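Local coordinates for putative regulatory protein SCO4313 (Streptomyces coelicolor, PDB 2OI8) that probably acts as a TetR-family transcriptional regulator, binding cis-regulatory DNA through an N-terminal helix-turn-helix domain, at residues A[25-30]-A[43-48]; A[91-96]-A[204-209]; A[97-100]-A[105-108]. All coordinates share one frame; numbering follows the deposited sequence.

Interaction 1 (A[25-30]-A[43-48])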
loop_
_atom_site.group_PDB
_atom_site.type_symbol
_atom_site.label_atom_id
_atom_site.label_comp_id
_atom_site.label_asym_id
_atom_site.label_seq_id
_atom_site.Cartn_x
_atom_site.Cartn_y
_atom_site.Cartn_z
ATOM N N ALA A 25 16.440 3.268 -14.608
ATOM C CA ALA A 25 16.077 2.434 -13.463
ATOM C C ALA A 25 14.563 2.467 -13.226
ATOM O O ALA A 25 13.961 1.437 -12.958
ATOM C CB ALA A 25 16.836 2.860 -12.216
ATOM N N TRP A 26 13.938 3.633 -13.362
ATOM C CA TRP A 26 12.490 3.681 -13.281
ATOM C C TRP A 26 11.854 2.808 -14.372
ATOM O O TRP A 26 10.945 2.030 -14.064
ATOM C CB TRP A 26 11.964 5.120 -13.289
ATOM C CG TRP A 26 12.333 5.860 -12.024
ATOM C CD1 TRP A 26 13.320 6.813 -11.872
ATOM C CD2 TRP A 26 11.743 5.689 -10.716
ATOM N NE1 TRP A 26 13.364 7.248 -10.556
ATOM C CE2 TRP A 26 12.413 6.578 -9.832
ATOM C CE3 TRP A 26 10.706 4.884 -10.212
ATOM C CZ2 TRP A 26 12.086 6.671 -8.483
ATOM C CZ3 TRP A 26 10.390 4.980 -8.872
ATOM C CH2 TRP A 26 11.073 5.869 -8.026
ATOM N N GLU A 27 12.350 2.898 -15.615
ATOM C CA GLU A 27 11.816 2.091 -16.735
ATOM C C GLU A 27 11.780 0.610 -16.351
ATOM O O GLU A 27 10.719 -0.034 -16.426
ATOM C CB GLU A 27 12.622 2.274 -18.034
ATOM C CG GLU A 27 12.344 3.558 -18.797
ATOM C CD GLU A 27 13.335 3.816 -19.972
ATOM O OE1 GLU A 27 14.539 3.419 -19.926
ATOM O OE2 GLU A 27 12.894 4.440 -20.953
ATOM N N GLN A 28 12.938 0.088 -15.919
ATOM C CA GLN A 28 13.057 -1.303 -15.452
ATOM C C GLN A 28 12.137 -1.613 -14.283
ATOM O O GLN A 28 11.618 -2.724 -14.188
ATOM C CB GLN A 28 14.490 -1.643 -15.046
ATOM C CG GLN A 28 15.451 -1.874 -16.188
ATOM C CD GLN A 28 16.740 -2.521 -15.724
ATOM O OE1 GLN A 28 17.830 -2.169 -16.180
ATOM N NE2 GLN A 28 16.619 -3.469 -14.802
ATOM N N ILE A 29 11.969 -0.652 -13.377
ATOM C CA ILE A 29 11.049 -0.827 -12.247
ATOM C C ILE A 29 9.639 -0.911 -12.823
ATOM O O ILE A 29 8.923 -1.886 -12.592
ATOM C CB ILE A 29 11.148 0.326 -11.204
ATOM C CG1 ILE A 29 12.521 0.296 -10.534
ATOM C CG2 ILE A 29 10.011 0.240 -10.156
ATOM C CD1 ILE A 29 12.594 1.248 -9.341
ATOM N N ALA A 30 9.274 0.107 -13.608
ATOM C CA ALA A 30 7.972 0.160 -14.261
ATOM C C ALA A 30 7.649 -1.165 -14.939
ATOM O O ALA A 30 6.652 -1.809 -14.602
ATOM C CB ALA A 30 7.912 1.312 -15.257
ATOM N N ALA A 43 23.527 -0.944 -17.951
ATOM C CA ALA A 43 24.799 -0.816 -18.657
ATOM C C ALA A 43 24.633 -1.178 -20.131
ATOM O O ALA A 43 24.989 -0.391 -21.017
ATOM C CB ALA A 43 25.893 -1.665 -17.997
ATOM N N LYS A 44 24.071 -2.362 -20.382
ATOM C CA LYS A 44 23.781 -2.821 -21.740
ATOM C C LYS A 44 22.836 -1.849 -22.446
ATOM O O LYS A 44 23.020 -1.579 -23.633
ATOM C CB LYS A 44 23.220 -4.268 -21.743
ATOM N N ARG A 45 21.868 -1.287 -21.715
ATOM C CA ARG A 45 20.931 -0.315 -22.308
ATOM C C ARG A 45 21.595 0.971 -22.794
ATOM O O ARG A 45 21.174 1.555 -23.793
ATOM C CB ARG A 45 19.796 0.033 -21.353
ATOM C CG ARG A 45 18.433 -0.105 -22.005
ATOM C CD ARG A 45 17.663 1.181 -22.090
ATOM N NE ARG A 45 17.950 1.909 -23.305
ATOM C CZ ARG A 45 17.259 2.961 -23.731
ATOM N NH1 ARG A 45 16.205 3.397 -23.051
ATOM N NH2 ARG A 45 17.611 3.561 -24.849
HETATM N N MSE A 46 22.629 1.402 -22.079
HETATM C CA MSE A 46 23.331 2.630 -22.400
HETATM C C MSE A 46 24.617 2.370 -23.156
HETATM O O MSE A 46 25.384 3.288 -23.388
HETATM C CB MSE A 46 23.641 3.402 -21.122
HETATM C CG MSE A 46 22.410 3.928 -20.400
HETATM SE SE MSE A 46 22.803 4.621 -18.598
HETATM C CE MSE A 46 23.896 6.193 -19.152
ATOM N N GLY A 47 24.867 1.123 -23.530
ATOM C CA GLY A 47 26.102 0.755 -24.229
ATOM C C GLY A 47 27.396 1.033 -23.472
ATOM O O GLY A 47 28.424 1.345 -24.078
HETATM N N MSE A 48 27.341 0.920 -22.144
HETATM C CA MSE A 48 28.522 1.053 -21.288
HETATM C C MSE A 48 28.991 -0.297 -20.784
HETATM O O MSE A 48 28.263 -1.299 -20.858
HETATM C CB MSE A 48 28.207 1.914 -20.074
HETATM C CG MSE A 48 28.229 3.401 -20.304
HETATM SE SE MSE A 48 27.222 4.262 -18.856
HETATM C CE MSE A 48 28.357 3.793 -17.327
#
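Glu27 on helix 14-32 and Arg45 at the end of helix 39-45 meet across the surface of the N-terminal domain in a single long salt bridge, with OE1 of Glu27 3.5 Å from NH1 of Arg45. The carboxylate oxygen comes to the edge of the guanidinium, in its plane, and the two flat groups are turned by 24° against each other. The carboxylate's other oxygen is farther off, with Glu27 OE2 4.1 Å from Arg45 NH1, so the pairing is one-sided rather than a two-pronged grip. The glutamate reaches over with an extended chain, whereas the arginine has to fold at chi2 (-117°) and chi3 (89°) to bring NH1 to it, and the two chains run roughly perpendicular. The stronger polar partner of OE1 is His24, one turn back along the same helix, whose ND1 forms a hydrogen bond with it; Arg45 also packs on His24, so the histidine touches both members of the ion pair. With no hydrogen bond between the segments, the ion pair is probably a modest, solvent-screened attraction. Just beyond Arg45 the helix ends in a Schellman motif: Met48 N bonds to Ala43 O at 2.9 Å, and Gly47, the C-prime residue, takes a positive phi. The inner side of the same pair of helices is quite different. There Ala25 is buried against Ile42 of helix 39-45, and Ala25 and Ile29 pack on Leu37 of the loop leading into that helix, so apolar packing ties the two elements together away from the salt bridge. Segment 43-48 lies in the predicted DNA-binding helix-turn-helix, and helix 60-84 packs on helix 14-32, with Leu63 and Leu67 meeting Ala25, and Leu67 also meeting Trp26 and Ile29.

Interaction 2 (A[91-96]-A[204-209])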
loop_
_atom_site.group_PDB
_atom_site.type_symbol
_atom_site.label_atom_id
_atom_site.label_comp_id
_atom_site.label_asym_id
_atom_site.label_seq_id
_atom_site.Cartn_x
_atom_site.Cartn_y
_atom_site.Cartn_z
ATOM N N GLY A 91 -5.066 21.805 2.033
ATOM C CA GLY A 91 -4.138 22.073 0.941
ATOM C C GLY A 91 -3.053 21.028 0.889
ATOM O O GLY A 91 -2.634 20.597 -0.197
ATOM N N LEU A 92 -2.618 20.616 2.079
ATOM C CA LEU A 92 -1.585 19.610 2.251
ATOM C C LEU A 92 -2.060 18.242 1.753
ATOM O O LEU A 92 -1.342 17.559 1.041
ATOM C CB LEU A 92 -1.186 19.556 3.722
ATOM C CG LEU A 92 0.048 20.303 4.241
ATOM C CD1 LEU A 92 0.401 21.536 3.462
ATOM C CD2 LEU A 92 -0.149 20.625 5.695
ATOM N N ALA A 93 -3.280 17.868 2.126
ATOM C CA ALA A 93 -3.930 16.677 1.627
ATOM C C ALA A 93 -3.986 16.660 0.085
ATOM O O ALA A 93 -3.698 15.637 -0.552
ATOM C CB ALA A 93 -5.309 16.567 2.215
ATOM N N HIS A 94 -4.322 17.789 -0.518
ATOM C CA HIS A 94 -4.371 17.870 -1.971
ATOM C C HIS A 94 -3.015 17.820 -2.646
ATOM O O HIS A 94 -2.891 17.295 -3.752
ATOM C CB HIS A 94 -5.121 19.119 -2.395
ATOM C CG HIS A 94 -6.591 19.008 -2.181
ATOM N ND1 HIS A 94 -7.347 18.019 -2.777
ATOM C CD2 HIS A 94 -7.442 19.732 -1.415
ATOM C CE1 HIS A 94 -8.601 18.143 -2.388
ATOM N NE2 HIS A 94 -8.690 19.179 -1.568
ATOM N N ALA A 95 -2.011 18.384 -1.985
ATOM C CA ALA A 95 -0.625 18.270 -2.437
ATOM C C ALA A 95 -0.231 16.774 -2.487
ATOM O O ALA A 95 0.313 16.269 -3.491
ATOM C CB ALA A 95 0.291 19.034 -1.487
ATOM N N LEU A 96 -0.557 16.073 -1.415
ATOM C CA LEU A 96 -0.214 14.661 -1.296
ATOM C C LEU A 96 -0.894 13.809 -2.386
ATOM O O LEU A 96 -0.277 12.881 -2.887
ATOM C CB LEU A 96 -0.552 14.134 0.118
ATOM C CG LEU A 96 -0.246 12.645 0.373
ATOM C CD1 LEU A 96 1.266 12.307 0.159
ATOM C CD2 LEU A 96 -0.750 12.152 1.748
ATOM N N LEU A 204 -13.974 11.604 -4.252
ATOM C CA LEU A 204 -14.977 12.145 -3.321
ATOM C C LEU A 204 -14.823 11.472 -1.975
ATOM O O LEU A 204 -14.873 12.147 -0.945
ATOM C CB LEU A 204 -16.408 11.985 -3.855
ATOM C CG LEU A 204 -17.037 13.062 -4.754
ATOM C CD1 LEU A 204 -16.035 13.829 -5.617
ATOM C CD2 LEU A 204 -18.152 12.464 -5.627
ATOM N N LEU A 205 -14.608 10.149 -1.996
ATOM C CA LEU A 205 -14.162 9.422 -0.795
ATOM C C LEU A 205 -12.979 10.123 -0.104
ATOM O O LEU A 205 -13.016 10.362 1.106
ATOM C CB LEU A 205 -13.829 7.953 -1.093
ATOM C CG LEU A 205 -13.131 7.237 0.075
ATOM C CD1 LEU A 205 -13.956 7.217 1.369
ATOM C CD2 LEU A 205 -12.678 5.832 -0.303
ATOM N N PHE A 206 -11.966 10.476 -0.885
ATOM C CA PHE A 206 -10.798 11.179 -0.382
ATOM C C PHE A 206 -11.206 12.498 0.256
ATOM O O PHE A 206 -10.762 12.799 1.371
ATOM C CB PHE A 206 -9.790 11.407 -1.524
ATOM C CG PHE A 206 -8.516 12.088 -1.093
ATOM C CD1 PHE A 206 -8.470 13.475 -0.905
ATOM C CD2 PHE A 206 -7.353 11.351 -0.897
ATOM C CE1 PHE A 206 -7.270 14.112 -0.518
ATOM C CE2 PHE A 206 -6.143 11.981 -0.494
ATOM C CZ PHE A 206 -6.106 13.363 -0.313
ATOM N N GLU A 207 -12.042 13.275 -0.446
ATOM C CA GLU A 207 -12.620 14.511 0.112
ATOM C C GLU A 207 -13.363 14.285 1.422
ATOM O O GLU A 207 -13.242 15.102 2.350
ATOM C CB GLU A 207 -13.594 15.207 -0.856
ATOM C CG GLU A 207 -12.966 16.021 -1.957
ATOM C CD GLU A 207 -11.828 16.883 -1.475
ATOM O OE1 GLU A 207 -12.072 17.926 -0.819
ATOM O OE2 GLU A 207 -10.676 16.506 -1.767
ATOM N N ALA A 208 -14.164 13.218 1.470
ATOM C CA ALA A 208 -14.918 12.895 2.670
ATOM C C ALA A 208 -13.958 12.616 3.831
ATOM O O ALA A 208 -14.092 13.212 4.902
ATOM C CB ALA A 208 -15.832 11.724 2.433
ATOM N N GLU A 209 -12.974 11.747 3.607
ATOM C CA GLU A 209 -12.018 11.384 4.653
ATOM C C GLU A 209 -11.235 12.578 5.169
ATOM O O GLU A 209 -10.978 12.679 6.360
ATOM C CB GLU A 209 -11.073 10.286 4.170
ATOM C CG GLU A 209 -11.707 8.913 4.177
ATOM C CD GLU A 209 -12.034 8.444 5.575
ATOM O OE1 GLU A 209 -11.113 8.003 6.284
ATOM O OE2 GLU A 209 -13.210 8.519 5.988
HETATM O O HOH W 1 -11.290 20.175 -0.044
#
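Phe206 points its ring edge-on at the backbone of helix 89-102, with CZ 3.3 Å from the carbonyl O of Ala93, which lies near the plane of the ring. The ring's slightly positive rim thus faces the carbonyl oxygen, while its CZ also touches the methyl CB of Ala93 at 4.2 Å. Phe206 reaches this far because CG stands opposite the backbone N (chi1 -178°), which carries the ring toward helix 89-102 and bridges the 9.0 Å between the CA atoms of Ala93 and Phe206. Toward the more exposed side, His94 and Glu207 bring their ends together from chains that cross nearly at right angles. The imidazole and carboxylate planes are nearly parallel, 10° apart, but the direct approach of the ring to OE2 is too tight in the model to be trusted. A water makes a clearer link: it donates to OE1 of Glu207 at 2.5 Å and lies 3.2 Å from NE2 of His94, in the plane of the imidazole. Deeper in, Ala93 rests on Phe179 and Leu183 and Phe206 on Val186, so helix 170-191 packs against both partners. Elsewhere on segment 204-209, Glu209 forms a salt bridge with Arg182 and a hydrogen bond with Ser178, both of the second subunit. The arrangement, with the C-terminal helix packed inward on its own chain and outward on its partner, is that of the all-helical, dimerising C-terminal domain of TetR-family regulators.

Interaction 3 (A[97-100]-A[105-108]); sequences RAWA and QRYF
At the tight corner where helix 89-102 turns into helix 104-111, Trp99 and Arg106 lock the two helices together by a cation-pi stack. The guanidinium lies flat on one face of the indole, centres 3.8 Å apart and planes at 9°, with CZ of Arg106 just 3.2 Å from NE1 of Trp99. A bend at chi3 (51°) in an otherwise extended arginine lays the group down there. The same group reaches the backbone: NH2 of Arg106 donates to O of Trp99 at 3.1 Å, the carbonyl oxygen lying near the guanidinium plane. A water then closes a small ring, donating to Trp99 O (2.6 Å) and accepting from NE of Arg106 (3.0 Å). The carbonyl oxygen is therefore gripped twice, and the guanidinium is fixed both over its face and at its edge. Indole NE1 is turned to Ser74 of helix 60-84, its hydrogen-bond partner. On the inner side, CD2 of Tyr107 touches both CZ3 of Trp99 (3.8 Å) and CB of Ala100 (3.7 Å), its chain crossing that of the tryptophan about perpendicularly, while its hydroxyl bonds to His184 on helix 170-191. The result is a buried corner between two consecutive helices of the all-helical C-terminal domain of a TetR-type regulator.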
loop_
_atom_site.group_PDB
_atom_site.type_symbol
_atom_site.label_atom_id
_atom_site.label_comp_id
_atom_site.label_asym_id
_atom_site.label_seq_id
_atom_site.Cartn_x
_atom_site.Cartn_y
_atom_site.Cartn_z
ATOM N N ARG A 97 -2.143 14.161 -2.752
ATOM C CA ARG A 97 -2.935 13.391 -3.718
ATOM C C ARG A 97 -2.291 13.454 -5.086
ATOM O O ARG A 97 -2.100 12.417 -5.743
ATOM C CB ARG A 97 -4.388 13.889 -3.791
ATOM C CG ARG A 97 -5.306 13.025 -4.685
ATOM C CD ARG A 97 -6.800 13.225 -4.426
ATOM N NE ARG A 97 -7.587 12.467 -5.396
ATOM C CZ ARG A 97 -7.924 11.179 -5.243
ATOM N NH1 ARG A 97 -7.565 10.533 -4.149
ATOM N NH2 ARG A 97 -8.620 10.519 -6.171
ATOM N N ALA A 98 -1.931 14.665 -5.487
ATOM C CA ALA A 98 -1.377 14.929 -6.823
ATOM C C ALA A 98 0.017 14.348 -6.973
ATOM O O ALA A 98 0.345 13.759 -8.006
ATOM C CB ALA A 98 -1.373 16.431 -7.107
ATOM N N TRP A 99 0.830 14.512 -5.933
ATOM C CA TRP A 99 2.142 13.883 -5.892
ATOM C C TRP A 99 1.981 12.356 -6.054
ATOM O O TRP A 99 2.696 11.722 -6.855
ATOM C CB TRP A 99 2.881 14.230 -4.594
ATOM C CG TRP A 99 4.197 13.527 -4.502
ATOM C CD1 TRP A 99 5.390 13.959 -4.990
ATOM C CD2 TRP A 99 4.454 12.245 -3.900
ATOM N NE1 TRP A 99 6.379 13.035 -4.737
ATOM C CE2 TRP A 99 5.831 11.971 -4.071
ATOM C CE3 TRP A 99 3.655 11.302 -3.248
ATOM C CZ2 TRP A 99 6.423 10.803 -3.606
ATOM C CZ3 TRP A 99 4.244 10.142 -2.786
ATOM C CH2 TRP A 99 5.617 9.905 -2.965
ATOM N N ALA A 100 1.055 11.769 -5.295
ATOM C CA ALA A 100 0.755 10.346 -5.422
ATOM C C ALA A 100 0.289 10.010 -6.835
ATOM O O ALA A 100 0.819 9.104 -7.487
ATOM C CB ALA A 100 -0.308 9.919 -4.393
ATOM N N GLN A 105 4.398 4.838 -9.554
ATOM C CA GLN A 105 5.562 3.984 -9.375
ATOM C C GLN A 105 6.425 4.542 -8.275
ATOM O O GLN A 105 6.932 3.787 -7.437
ATOM C CB GLN A 105 6.379 3.838 -10.658
ATOM C CG GLN A 105 5.702 3.041 -11.724
ATOM C CD GLN A 105 5.219 1.690 -11.223
ATOM O OE1 GLN A 105 5.985 0.886 -10.649
ATOM N NE2 GLN A 105 3.936 1.427 -11.432
ATOM N N ARG A 106 6.565 5.867 -8.259
ATOM C CA ARG A 106 7.311 6.514 -7.199
ATOM C C ARG A 106 6.616 6.325 -5.836
ATOM O O ARG A 106 7.278 6.052 -4.835
ATOM C CB ARG A 106 7.484 7.979 -7.532
ATOM C CG ARG A 106 8.373 8.765 -6.600
ATOM C CD ARG A 106 8.398 10.227 -7.038
ATOM N NE ARG A 106 7.041 10.757 -7.215
ATOM C CZ ARG A 106 6.763 11.937 -7.762
ATOM N NH1 ARG A 106 7.748 12.718 -8.185
ATOM N NH2 ARG A 106 5.504 12.345 -7.880
ATOM N N TYR A 107 5.287 6.436 -5.802
ATOM C CA TYR A 107 4.524 6.255 -4.575
ATOM C C TYR A 107 4.809 4.869 -3.988
ATOM O O TYR A 107 5.074 4.724 -2.781
ATOM C CB TYR A 107 3.011 6.441 -4.856
ATOM C CG TYR A 107 2.101 6.215 -3.645
ATOM C CD1 TYR A 107 1.590 4.945 -3.373
ATOM C CD2 TYR A 107 1.743 7.281 -2.780
ATOM C CE1 TYR A 107 0.749 4.706 -2.253
ATOM C CE2 TYR A 107 0.887 7.062 -1.651
ATOM C CZ TYR A 107 0.413 5.773 -1.401
ATOM O OH TYR A 107 -0.415 5.506 -0.319
ATOM N N PHE A 108 4.781 3.860 -4.852
ATOM C CA PHE A 108 4.879 2.485 -4.400
ATOM C C PHE A 108 6.272 2.045 -4.017
ATOM O O PHE A 108 6.427 1.107 -3.249
ATOM C CB PHE A 108 4.308 1.536 -5.435
ATOM C CG PHE A 108 2.797 1.508 -5.458
ATOM C CD1 PHE A 108 2.074 1.273 -4.279
ATOM C CD2 PHE A 108 2.096 1.676 -6.665
ATOM C CE1 PHE A 108 0.642 1.224 -4.301
ATOM C CE2 PHE A 108 0.692 1.614 -6.705
ATOM C CZ PHE A 108 -0.040 1.393 -5.526
HETATM O O HOH W 2 4.346 9.771 -6.403
#

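How the interactions relate
Along the chain interaction 1 comes first, in the N-terminal domain; interactions 2 and 3 follow in the C-terminal domain and share helix 89-102. Segments 97-100 and 105-108 fall, in sequence, between the two halves of interaction 2, with centres 14 Å apart and Phe206 packing on Arg97. Interactions 1 and 2 lie on opposite sides of the chain's centre, their centres 35 Å apart. Interaction 3's centre is 22 Å from that of interaction 1, yet CZ3 of Trp26 touches CA of Arg106 at 3.8 Å. Helix 104-111 thus abuts helix 14-32 where the domains meet; TetR relatives relay ligand binding to the DNA-binding domain across such a junction, though whether this happens here is not established.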